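PDB 6J61: flavin-dependent thymidylate synthase, which probably catalyses the reductive methylation of dUMP to dTMP with methylenetetrahydrofolate, NADPH and bound FAD, working as a homotetramer. Local coordinates for residues T85-I91 and T166-Q172; Q79-H83 and H179-R184. All coordinates share one frame; numbering follows the deposited sequence.

In the fold
Interaction 2 encloses interaction 1 along the chain: 79-83, 85-91, 166-172 and 179-184 follow in that order, so the loop closed by the outer contact contains the inner one. Their centres lie about 13 Å apart. Interaction 1 joins strand 87-90, at one edge of the antiparallel sheet within this chain, to strand 165-173; interaction 2 joins the last part of helix 74-80, with the turn running from Trp80 to His83, to helix 174-184. Aromatic side chains couple the two, with Trp80 meeting Trp170 and Phe81 meeting Phe168 edge-to-face. Both contacts border bound FAD and a third subunit, as expected where each flavin site is built from several monomers.

Interaction 1 of 2, residues T85-I91 and T166-Q172; sequences TASVNEI and TEFYWKQ. With FAD (flavin-adenine dinucleotide), chain J.
Ser87-Lys171 and Asn89-Tyr169 are the hydrogen-bonded pairs of an antiparallel strand pairing that sets the predicted ThyX motif at the sheet edge; Val88-Trp170 and Glu90-Phe168 are the non-hydrogen-bonded ones. Ser87 N and Lys171 O meet at 2.9 Å, nearly straight. Glu90 can be followed outward: its CB rests 3.9 Å from Phe168 CB, CG lies near both Thr166 OG1 and Glu167 O, CD draws up to the same hydroxyl, and OE2 meets it in a bond modelled so short that its length is doubtful. OE1 instead forms a salt bridge to Arg82 of a third subunit. At the other end, Trp170 holds CG trans to its backbone N (chi1 -178°), which puts Ala86 CB over one face of its six-membered ring, modelled too close for the distance to be trusted, while NE1 gives Gln172 OE1 a 2.9 Å bond from above the carbonyl plane. Replacing Trp170 with alanine would probably cost Gln172 OE1 that donor, leaving the bond from Gln172 NE2 to Thr85 OG1 to hold the amide alone, and perhaps open a gap beside Ala86. Thr85 OG1 also binds one FAD. Another meets Glu90: Glu90 N donates to flavin O2 at 2.8 Å, and Glu90 O accepts from flavin N3.

Interaction 2 of 2, residues Q79-H83 and H179-R184; sequences QWFRH and HFLKLR. With FAD (flavin-adenine dinucleotide), chain N; PO4 (phosphate ion), chain F; PO4 (phosphate ion), chain L.
His83 and Arg184 approach from opposite directions, and Arg184 grips the imidazole side-on: NE and NH2 both donate to His83 NE2, at 3.0 and 3.1 Å. The NE bond lies close to the imidazole plane, whereas NH2 is tilted by 31°. Phe180 packs against the same ring. Its CD1 edge points at the centre of one His83 face, while C5' of the FAD lies over the opposite face. A chi1 of 172° swings the Phe180 ring away from its own backbone N and onto Trp80, whose five-membered ring stacks offset on it with centroids 4.5 Å apart and planes at 26°. Toward the more open side, polar groups gather round two phosphate ions, probably from the crystallisation liquor. Gln79 NE2 donates to O1 of the chain L phosphate at 2.8 Å, and Arg184 NH1 reaches O1 of the chain F phosphate weakly, at 3.5 Å. Arg82 NH2 also binds the chain L ion, though its guanidinium pairs with Glu90 of a third subunit. These ions sit among predicted dUMP-binding residues; Arg184 is predicted to help ionise N3 of dUMP, activating that substrate. Helix 191-207 packs on Trp80 and Arg184, while strand 165-173 touches His83 and Phe180.

Interaction 1 of 2, residues T85-I91 and T166-Q172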
loop_
_atom_site.group_PDB
_atom_site.type_symbol
_atom_site.label_atom_id
_atom_site.label_comp_id
_atom_site.label_asym_id
_atom_site.label_seq_id
_atom_site.Cartn_x
_atom_site.Cartn_y
_atom_site.Cartn_z
ATOM N N THR A 85 -0.900 4.402 -4.656
ATOM C CA THR A 85 -2.156 3.788 -4.241
ATOM C C THR A 85 -3.102 3.441 -5.381
ATOM O O THR A 85 -4.246 3.061 -5.150
ATOM C CB THR A 85 -2.911 4.692 -3.239
ATOM O OG1 THR A 85 -3.137 5.977 -3.834
ATOM C CG2 THR A 85 -2.110 4.854 -1.938
ATOM N N ALA A 86 -2.632 3.557 -6.610
ATOM C CA ALA A 86 -3.478 3.246 -7.742
ATOM C C ALA A 86 -3.014 2.010 -8.525
ATOM O O ALA A 86 -1.917 1.499 -8.323
ATOM C CB ALA A 86 -3.551 4.456 -8.669
ATOM N N SER A 87 -3.878 1.528 -9.406
ATOM C CA SER A 87 -3.553 0.388 -10.245
ATOM C C SER A 87 -3.424 0.962 -11.655
ATOM O O SER A 87 -4.339 1.612 -12.160
ATOM C CB SER A 87 -4.663 -0.665 -10.177
ATOM O OG SER A 87 -4.756 -1.236 -8.876
ATOM N N VAL A 88 -2.279 0.749 -12.282
ATOM C CA VAL A 88 -2.066 1.293 -13.609
ATOM C C VAL A 88 -1.599 0.227 -14.573
ATOM O O VAL A 88 -0.988 -0.758 -14.157
ATOM C CB VAL A 88 -1.017 2.445 -13.573
ATOM C CG1 VAL A 88 -0.002 2.188 -12.488
ATOM C CG2 VAL A 88 -0.274 2.534 -14.894
ATOM N N ASN A 89 -1.947 0.402 -15.850
ATOM C CA ASN A 89 -1.494 -0.490 -16.909
ATOM C C ASN A 89 -1.198 0.382 -18.108
ATOM O O ASN A 89 -2.082 1.022 -18.660
ATOM C CB ASN A 89 -2.521 -1.553 -17.278
ATOM C CG ASN A 89 -1.887 -2.691 -18.069
ATOM O OD1 ASN A 89 -1.653 -2.581 -19.276
ATOM N ND2 ASN A 89 -1.564 -3.775 -17.379
ATOM N N GLU A 90 0.065 0.413 -18.496
ATOM C CA GLU A 90 0.504 1.252 -19.591
ATOM C C GLU A 90 0.943 0.492 -20.839
ATOM O O GLU A 90 1.376 -0.658 -20.760
ATOM C CB GLU A 90 1.643 2.144 -19.079
ATOM C CG GLU A 90 2.427 2.892 -20.139
ATOM C CD GLU A 90 3.343 3.955 -19.548
ATOM O OE1 GLU A 90 4.052 3.654 -18.563
ATOM O OE2 GLU A 90 3.355 5.093 -20.072
ATOM N N ILE A 91 0.808 1.151 -21.986
ATOM C CA ILE A 91 1.225 0.605 -23.270
ATOM C C ILE A 91 2.746 0.466 -23.223
ATOM O O ILE A 91 3.457 1.467 -23.167
ATOM C CB ILE A 91 0.824 1.568 -24.426
ATOM C CG1 ILE A 91 -0.601 1.257 -24.878
ATOM C CG2 ILE A 91 1.791 1.457 -25.591
ATOM C CD1 ILE A 91 -1.055 2.058 -26.064
ATOM N N THR A 166 1.730 8.759 -24.295
ATOM C CA THR A 166 1.611 7.376 -23.849
ATOM C C THR A 166 0.213 7.178 -23.276
ATOM O O THR A 166 -0.429 8.138 -22.858
ATOM C CB THR A 166 2.672 7.036 -22.776
ATOM O OG1 THR A 166 2.483 5.690 -22.321
ATOM C CG2 THR A 166 2.563 7.988 -21.591
ATOM N N GLU A 167 -0.275 5.943 -23.271
ATOM C CA GLU A 167 -1.611 5.688 -22.746
ATOM C C GLU A 167 -1.587 4.666 -21.643
ATOM O O GLU A 167 -0.705 3.805 -21.606
ATOM C CB GLU A 167 -2.549 5.156 -23.822
ATOM C CG GLU A 167 -2.645 5.976 -25.066
ATOM C CD GLU A 167 -3.684 5.418 -26.017
ATOM O OE1 GLU A 167 -3.660 5.814 -27.196
ATOM O OE2 GLU A 167 -4.524 4.588 -25.589
ATOM N N PHE A 168 -2.585 4.752 -20.767
ATOM C CA PHE A 168 -2.720 3.822 -19.663
ATOM C C PHE A 168 -4.100 3.847 -19.013
ATOM O O PHE A 168 -4.903 4.752 -19.235
ATOM C CB PHE A 168 -1.661 4.110 -18.595
ATOM C CG PHE A 168 -1.701 5.520 -18.049
ATOM C CD1 PHE A 168 -0.956 6.532 -18.647
ATOM C CD2 PHE A 168 -2.437 5.817 -16.898
ATOM C CE1 PHE A 168 -0.928 7.827 -18.107
ATOM C CE2 PHE A 168 -2.419 7.107 -16.350
ATOM C CZ PHE A 168 -1.657 8.117 -16.956
ATOM N N TYR A 169 -4.361 2.817 -18.220
ATOM C CA TYR A 169 -5.598 2.695 -17.466
ATOM C C TYR A 169 -5.228 3.054 -16.034
ATOM O O TYR A 169 -4.259 2.528 -15.492
ATOM C CB TYR A 169 -6.120 1.255 -17.524
ATOM C CG TYR A 169 -7.147 1.024 -18.606
ATOM C CD1 TYR A 169 -6.986 1.585 -19.874
ATOM C CD2 TYR A 169 -8.285 0.247 -18.360
ATOM C CE1 TYR A 169 -7.933 1.384 -20.870
ATOM C CE2 TYR A 169 -9.241 0.032 -19.354
ATOM C CZ TYR A 169 -9.060 0.606 -20.607
ATOM O OH TYR A 169 -9.994 0.406 -21.609
ATOM N N TRP A 170 -5.988 3.956 -15.430
ATOM C CA TRP A 170 -5.733 4.382 -14.065
ATOM C C TRP A 170 -6.956 4.020 -13.224
ATOM O O TRP A 170 -8.065 4.499 -13.469
ATOM C CB TRP A 170 -5.460 5.895 -14.060
ATOM C CG TRP A 170 -5.117 6.501 -12.722
ATOM C CD1 TRP A 170 -5.956 7.194 -11.885
ATOM C CD2 TRP A 170 -3.849 6.456 -12.063
ATOM N NE1 TRP A 170 -5.283 7.580 -10.746
ATOM C CE2 TRP A 170 -3.990 7.139 -10.829
ATOM C CE3 TRP A 170 -2.604 5.904 -12.393
ATOM C CZ2 TRP A 170 -2.935 7.280 -9.928
ATOM C CZ3 TRP A 170 -1.545 6.048 -11.489
ATOM C CH2 TRP A 170 -1.721 6.730 -10.273
ATOM N N LYS A 171 -6.745 3.138 -12.250
ATOM C CA LYS A 171 -7.809 2.684 -11.346
ATOM C C LYS A 171 -7.516 3.170 -9.929
ATOM O O LYS A 171 -6.487 2.816 -9.344
ATOM C CB LYS A 171 -7.890 1.156 -11.348
ATOM C CG LYS A 171 -9.145 0.618 -10.684
ATOM C CD LYS A 171 -8.972 0.323 -9.199
ATOM C CE LYS A 171 -8.263 -0.984 -8.974
ATOM N NZ LYS A 171 -7.890 -1.200 -7.550
ATOM N N GLN A 172 -8.423 3.959 -9.365
ATOM C CA GLN A 172 -8.201 4.489 -8.027
ATOM C C GLN A 172 -9.481 4.790 -7.261
ATOM O O GLN A 172 -10.467 5.227 -7.837
ATOM C CB GLN A 172 -7.343 5.755 -8.137
ATOM C CG GLN A 172 -6.808 6.292 -6.831
ATOM C CD GLN A 172 -5.705 7.290 -7.065
ATOM O OE1 GLN A 172 -5.817 8.147 -7.946
ATOM N NE2 GLN A 172 -4.629 7.189 -6.287
HETATM P PA FAD J . 4.549 -4.050 -6.416
HETATM O O1A FAD J . 4.213 -2.781 -7.100
HETATM O O2A FAD J . 5.775 -3.795 -5.403
HETATM O O5B FAD J . 3.251 -4.558 -5.613
HETATM C C5B FAD J . 3.558 -5.775 -4.930
HETATM C C4B FAD J . 2.259 -6.344 -4.357
HETATM O O4B FAD J . 1.775 -5.484 -3.297
HETATM C C3B FAD J . 1.150 -6.402 -5.409
HETATM O O3B FAD J . 1.179 -7.612 -6.154
HETATM C C2B FAD J . -0.116 -6.235 -4.564
HETATM O O2B FAD J . -0.536 -7.500 -4.023
HETATM C C1B FAD J . 0.337 -5.229 -3.473
HETATM N N9A FAD J . 0.092 -3.809 -3.875
HETATM C C8A FAD J . 1.032 -2.804 -3.999
HETATM N N7A FAD J . 0.469 -1.687 -4.364
HETATM C C5A FAD J . -0.868 -1.883 -4.502
HETATM C C6A FAD J . -1.985 -1.067 -4.865
HETATM N N6A FAD J . -1.813 0.266 -5.180
HETATM N N1A FAD J . -3.217 -1.620 -4.895
HETATM C C2A FAD J . -3.419 -2.913 -4.596
HETATM N N3A FAD J . -2.406 -3.715 -4.250
HETATM C C4A FAD J . -1.131 -3.251 -4.190
HETATM N N1 FAD J . 2.824 -3.220 -16.757
HETATM C C2 FAD J . 2.229 -2.392 -17.625
HETATM O O2 FAD J . 1.812 -1.326 -17.206
HETATM N N3 FAD J . 2.067 -2.690 -18.945
HETATM C C4 FAD J . 2.512 -3.887 -19.481
HETATM O O4 FAD J . 2.362 -4.142 -20.664
HETATM C C4X FAD J . 3.181 -4.854 -18.553
HETATM N N5 FAD J . 3.644 -6.036 -18.943
HETATM C C5X FAD J . 4.251 -6.905 -18.075
HETATM C C6 FAD J . 4.730 -8.185 -18.547
HETATM C C7 FAD J . 5.350 -9.080 -17.670
HETATM C C7M FAD J . 5.832 -10.414 -18.210
HETATM C C8 FAD J . 5.521 -8.734 -16.281
HETATM C C8M FAD J . 6.191 -9.689 -15.308
HETATM C C9 FAD J . 5.064 -7.494 -15.800
HETATM C C9A FAD J . 4.418 -6.553 -16.674
HETATM N N10 FAD J . 3.930 -5.282 -16.216
HETATM C C10 FAD J . 3.311 -4.427 -17.124
HETATM C "C1'" FAD J . 4.056 -4.825 -14.814
HETATM C "C2'" FAD J . 3.194 -5.605 -13.793
HETATM O "O2'" FAD J . 1.803 -5.612 -14.158
HETATM C "C3'" FAD J . 3.403 -4.980 -12.389
HETATM O "O3'" FAD J . 3.013 -3.592 -12.391
HETATM C "C4'" FAD J . 4.884 -5.079 -11.951
HETATM O "O4'" FAD J . 5.457 -6.332 -12.354
HETATM C "C5'" FAD J . 4.974 -4.949 -10.447
HETATM O "O5'" FAD J . 4.469 -6.150 -9.868
HETATM P P FAD J . 3.850 -5.794 -8.432
HETATM O O1P FAD J . 2.711 -4.845 -8.600
HETATM O O2P FAD J . 3.354 -7.168 -7.755
HETATM O O3P FAD J . 5.062 -5.153 -7.512
#

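Interaction 2 of 2, residues Q79-H83 and H179-R184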
loop_
_atom_site.group_PDB
_atom_site.type_symbol
_atom_site.label_atom_id
_atom_site.label_comp_id
_atom_site.label_asym_id
_atom_site.label_seq_id
_atom_site.Cartn_x
_atom_site.Cartn_y
_atom_site.Cartn_z
ATOM N N GLN A 79 4.934 11.793 -13.148
ATOM C CA GLN A 79 4.510 12.488 -11.937
ATOM C C GLN A 79 3.232 11.821 -11.478
ATOM O O GLN A 79 2.969 11.664 -10.290
ATOM C CB GLN A 79 4.225 13.955 -12.235
ATOM C CG GLN A 79 5.295 14.593 -13.080
ATOM C CD GLN A 79 5.127 16.083 -13.181
ATOM O OE1 GLN A 79 4.030 16.574 -13.438
ATOM N NE2 GLN A 79 6.220 16.820 -12.989
ATOM N N TRP A 80 2.435 11.428 -12.450
ATOM C CA TRP A 80 1.193 10.774 -12.155
ATOM C C TRP A 80 1.458 9.442 -11.455
ATOM O O TRP A 80 0.750 9.077 -10.510
ATOM C CB TRP A 80 0.428 10.532 -13.454
ATOM C CG TRP A 80 -1.043 10.330 -13.280
ATOM C CD1 TRP A 80 -1.671 9.538 -12.354
ATOM C CD2 TRP A 80 -2.075 10.896 -14.087
ATOM N NE1 TRP A 80 -3.036 9.579 -12.540
ATOM C CE2 TRP A 80 -3.310 10.406 -13.599
ATOM C CE3 TRP A 80 -2.079 11.766 -15.180
ATOM C CZ2 TRP A 80 -4.532 10.762 -14.168
ATOM C CZ3 TRP A 80 -3.297 12.115 -15.748
ATOM C CH2 TRP A 80 -4.504 11.615 -15.242
ATOM N N PHE A 81 2.479 8.720 -11.907
ATOM C CA PHE A 81 2.777 7.412 -11.335
ATOM C C PHE A 81 3.430 7.443 -9.958
ATOM O O PHE A 81 3.582 6.401 -9.325
ATOM C CB PHE A 81 3.620 6.575 -12.313
ATOM C CG PHE A 81 2.919 6.259 -13.611
ATOM C CD1 PHE A 81 1.604 6.674 -13.838
ATOM C CD2 PHE A 81 3.582 5.573 -14.624
ATOM C CE1 PHE A 81 0.963 6.410 -15.061
ATOM C CE2 PHE A 81 2.949 5.306 -15.848
ATOM C CZ PHE A 81 1.640 5.727 -16.062
ATOM N N ARG A 82 3.804 8.635 -9.498
ATOM C CA ARG A 82 4.408 8.793 -8.175
ATOM C C ARG A 82 3.392 8.389 -7.117
ATOM O O ARG A 82 3.745 8.158 -5.965
ATOM C CB ARG A 82 4.826 10.249 -7.932
ATOM C CG ARG A 82 6.052 10.701 -8.708
ATOM C CD ARG A 82 7.303 9.970 -8.245
ATOM N NE ARG A 82 8.438 10.167 -9.149
ATOM C CZ ARG A 82 8.929 11.354 -9.486
ATOM N NH1 ARG A 82 8.388 12.462 -8.993
ATOM N NH2 ARG A 82 9.955 11.430 -10.323
ATOM N N HIS A 83 2.127 8.333 -7.524
ATOM C CA HIS A 83 1.018 7.958 -6.659
ATOM C C HIS A 83 0.891 6.445 -6.720
ATOM O O HIS A 83 0.402 5.873 -7.703
ATOM C CB HIS A 83 -0.268 8.637 -7.133
ATOM C CG HIS A 83 -0.205 10.131 -7.078
ATOM N ND1 HIS A 83 -0.703 10.860 -6.020
ATOM C CD2 HIS A 83 0.349 11.033 -7.925
ATOM C CE1 HIS A 83 -0.458 12.143 -6.216
ATOM N NE2 HIS A 83 0.179 12.275 -7.364
ATOM N N HIS A 179 -7.060 12.789 -2.880
ATOM C CA HIS A 179 -5.697 13.090 -2.480
ATOM C C HIS A 179 -4.946 13.573 -3.728
ATOM O O HIS A 179 -4.292 14.617 -3.720
ATOM C CB HIS A 179 -5.041 11.825 -1.928
ATOM C CG HIS A 179 -3.639 12.025 -1.446
ATOM N ND1 HIS A 179 -3.339 12.715 -0.291
ATOM C CD2 HIS A 179 -2.454 11.607 -1.952
ATOM C CE1 HIS A 179 -2.031 12.710 -0.104
ATOM N NE2 HIS A 179 -1.470 12.045 -1.097
ATOM N N PHE A 180 -5.063 12.799 -4.801
ATOM C CA PHE A 180 -4.423 13.099 -6.081
ATOM C C PHE A 180 -4.808 14.489 -6.581
ATOM O O PHE A 180 -3.962 15.273 -7.029
ATOM C CB PHE A 180 -4.842 12.045 -7.120
ATOM C CG PHE A 180 -4.389 12.352 -8.518
ATOM C CD1 PHE A 180 -3.062 12.202 -8.882
ATOM C CD2 PHE A 180 -5.290 12.804 -9.464
ATOM C CE1 PHE A 180 -2.639 12.496 -10.167
ATOM C CE2 PHE A 180 -4.874 13.101 -10.749
ATOM C CZ PHE A 180 -3.542 12.945 -11.100
ATOM N N LEU A 181 -6.096 14.782 -6.508
ATOM C CA LEU A 181 -6.617 16.054 -6.957
ATOM C C LEU A 181 -6.115 17.221 -6.124
ATOM O O LEU A 181 -5.770 18.261 -6.671
ATOM C CB LEU A 181 -8.133 16.004 -6.947
ATOM C CG LEU A 181 -8.721 15.047 -7.983
ATOM C CD1 LEU A 181 -10.245 14.976 -7.822
ATOM C CD2 LEU A 181 -8.354 15.533 -9.366
ATOM N N LYS A 182 -6.076 17.041 -4.805
ATOM C CA LYS A 182 -5.599 18.074 -3.894
ATOM C C LYS A 182 -4.161 18.455 -4.228
ATOM O O LYS A 182 -3.801 19.629 -4.183
ATOM C CB LYS A 182 -5.685 17.580 -2.447
ATOM C CG LYS A 182 -5.115 18.527 -1.397
ATOM C CD LYS A 182 -5.804 19.889 -1.426
ATOM C CE LYS A 182 -5.132 20.899 -0.475
ATOM N NZ LYS A 182 -5.665 22.292 -0.621
ATOM N N LEU A 183 -3.343 17.465 -4.572
ATOM C CA LEU A 183 -1.947 17.712 -4.917
ATOM C C LEU A 183 -1.727 18.205 -6.343
ATOM O O LEU A 183 -0.957 19.131 -6.567
ATOM C CB LEU A 183 -1.117 16.450 -4.698
ATOM C CG LEU A 183 -0.854 16.093 -3.235
ATOM C CD1 LEU A 183 -0.295 14.676 -3.141
ATOM C CD2 LEU A 183 0.103 17.115 -2.628
ATOM N N ARG A 184 -2.405 17.596 -7.307
ATOM C CA ARG A 184 -2.225 17.983 -8.694
ATOM C C ARG A 184 -3.055 19.174 -9.136
ATOM O O ARG A 184 -2.861 19.712 -10.231
ATOM C CB ARG A 184 -2.491 16.782 -9.586
ATOM C CG ARG A 184 -1.614 15.614 -9.220
ATOM C CD ARG A 184 -0.138 15.973 -9.323
ATOM N NE ARG A 184 0.687 14.900 -8.786
ATOM C CZ ARG A 184 2.013 14.902 -8.775
ATOM N NH1 ARG A 184 2.678 15.926 -9.280
ATOM N NH2 ARG A 184 2.672 13.882 -8.244
HETATM P PA FAD N . 0.355 8.071 -3.012
HETATM O O1A FAD N . 1.523 7.522 -3.744
HETATM O O2A FAD N . -1.001 7.705 -3.813
HETATM O O5B FAD N . 0.311 7.403 -1.553
HETATM C C5B FAD N . -0.688 8.047 -0.759
HETATM C C4B FAD N . -0.411 7.674 0.693
HETATM O O4B FAD N . -0.512 6.240 0.840
HETATM C C3B FAD N . 1.007 8.047 1.090
HETATM O O3B FAD N . 1.128 9.385 1.573
HETATM C C2B FAD N . 1.368 7.002 2.135
HETATM O O2B FAD N . 0.958 7.442 3.436
HETATM C C1B FAD N . 0.608 5.737 1.655
HETATM N N9A FAD N . 1.456 4.794 0.862
HETATM C C8A FAD N . 1.180 4.316 -0.397
HETATM N N7A FAD N . 2.120 3.507 -0.804
HETATM C C5A FAD N . 3.066 3.399 0.152
HETATM C C6A FAD N . 4.294 2.683 0.280
HETATM N N6A FAD N . 4.741 1.868 -0.744
HETATM N N1A FAD N . 5.012 2.813 1.419
HETATM C C2A FAD N . 4.594 3.600 2.423
HETATM N N3A FAD N . 3.447 4.293 2.347
HETATM C C4A FAD N . 2.661 4.225 1.246
HETATM N N1 FAD N . 9.209 13.460 -5.653
HETATM C C2 FAD N . 10.492 13.227 -5.976
HETATM O O2 FAD N . 10.829 12.080 -6.213
HETATM N N3 FAD N . 11.429 14.204 -6.048
HETATM C C4 FAD N . 11.127 15.528 -5.790
HETATM O O4 FAD N . 11.985 16.395 -5.858
HETATM C C4X FAD N . 9.711 15.856 -5.418
HETATM N N5 FAD N . 9.299 17.092 -5.141
HETATM C C5X FAD N . 8.006 17.365 -4.802
HETATM C C6 FAD N . 7.613 18.717 -4.505
HETATM C C7 FAD N . 6.297 19.010 -4.155
HETATM C C7M FAD N . 5.930 20.450 -3.849
HETATM C C8 FAD N . 5.311 17.965 -4.088
HETATM C C8M FAD N . 3.877 18.266 -3.708
HETATM C C9 FAD N . 5.665 16.635 -4.374
HETATM C C9A FAD N . 7.014 16.298 -4.735
HETATM N N10 FAD N . 7.413 14.951 -5.029
HETATM C C10 FAD N . 8.749 14.703 -5.369
HETATM C "C1'" FAD N . 6.461 13.812 -4.987
HETATM C "C2'" FAD N . 6.147 13.310 -3.554
HETATM O "O2'" FAD N . 7.349 12.981 -2.853
HETATM C "C3'" FAD N . 5.219 12.071 -3.623
HETATM O "O3'" FAD N . 5.918 10.970 -4.232
HETATM C "C4'" FAD N . 3.921 12.381 -4.434
HETATM O "O4'" FAD N . 3.411 13.686 -4.098
HETATM C "C5'" FAD N . 2.848 11.336 -4.133
HETATM O "O5'" FAD N . 2.285 11.636 -2.857
HETATM P P FAD N . 1.810 10.270 -2.145
HETATM O O1P FAD N . 2.914 9.267 -2.157
HETATM O O2P FAD N . 1.407 10.635 -0.640
HETATM O O3P FAD N . 0.466 9.714 -2.941
HETATM P P PO4 F . 7.043 15.221 -9.252
HETATM O O1 PO4 F . 6.098 16.358 -9.427
HETATM O O2 PO4 F . 8.392 15.747 -8.920
HETATM O O3 PO4 F . 7.109 14.434 -10.508
HETATM O O4 PO4 F . 6.573 14.347 -8.152
HETATM P P PO4 L . 9.660 15.448 -12.124
HETATM O O1 PO4 L . 8.741 15.609 -13.281
HETATM O O2 PO4 L . 11.065 15.516 -12.599
HETATM O O3 PO4 L . 9.419 14.133 -11.481
HETATM O O4 PO4 L . 9.411 16.530 -11.136
#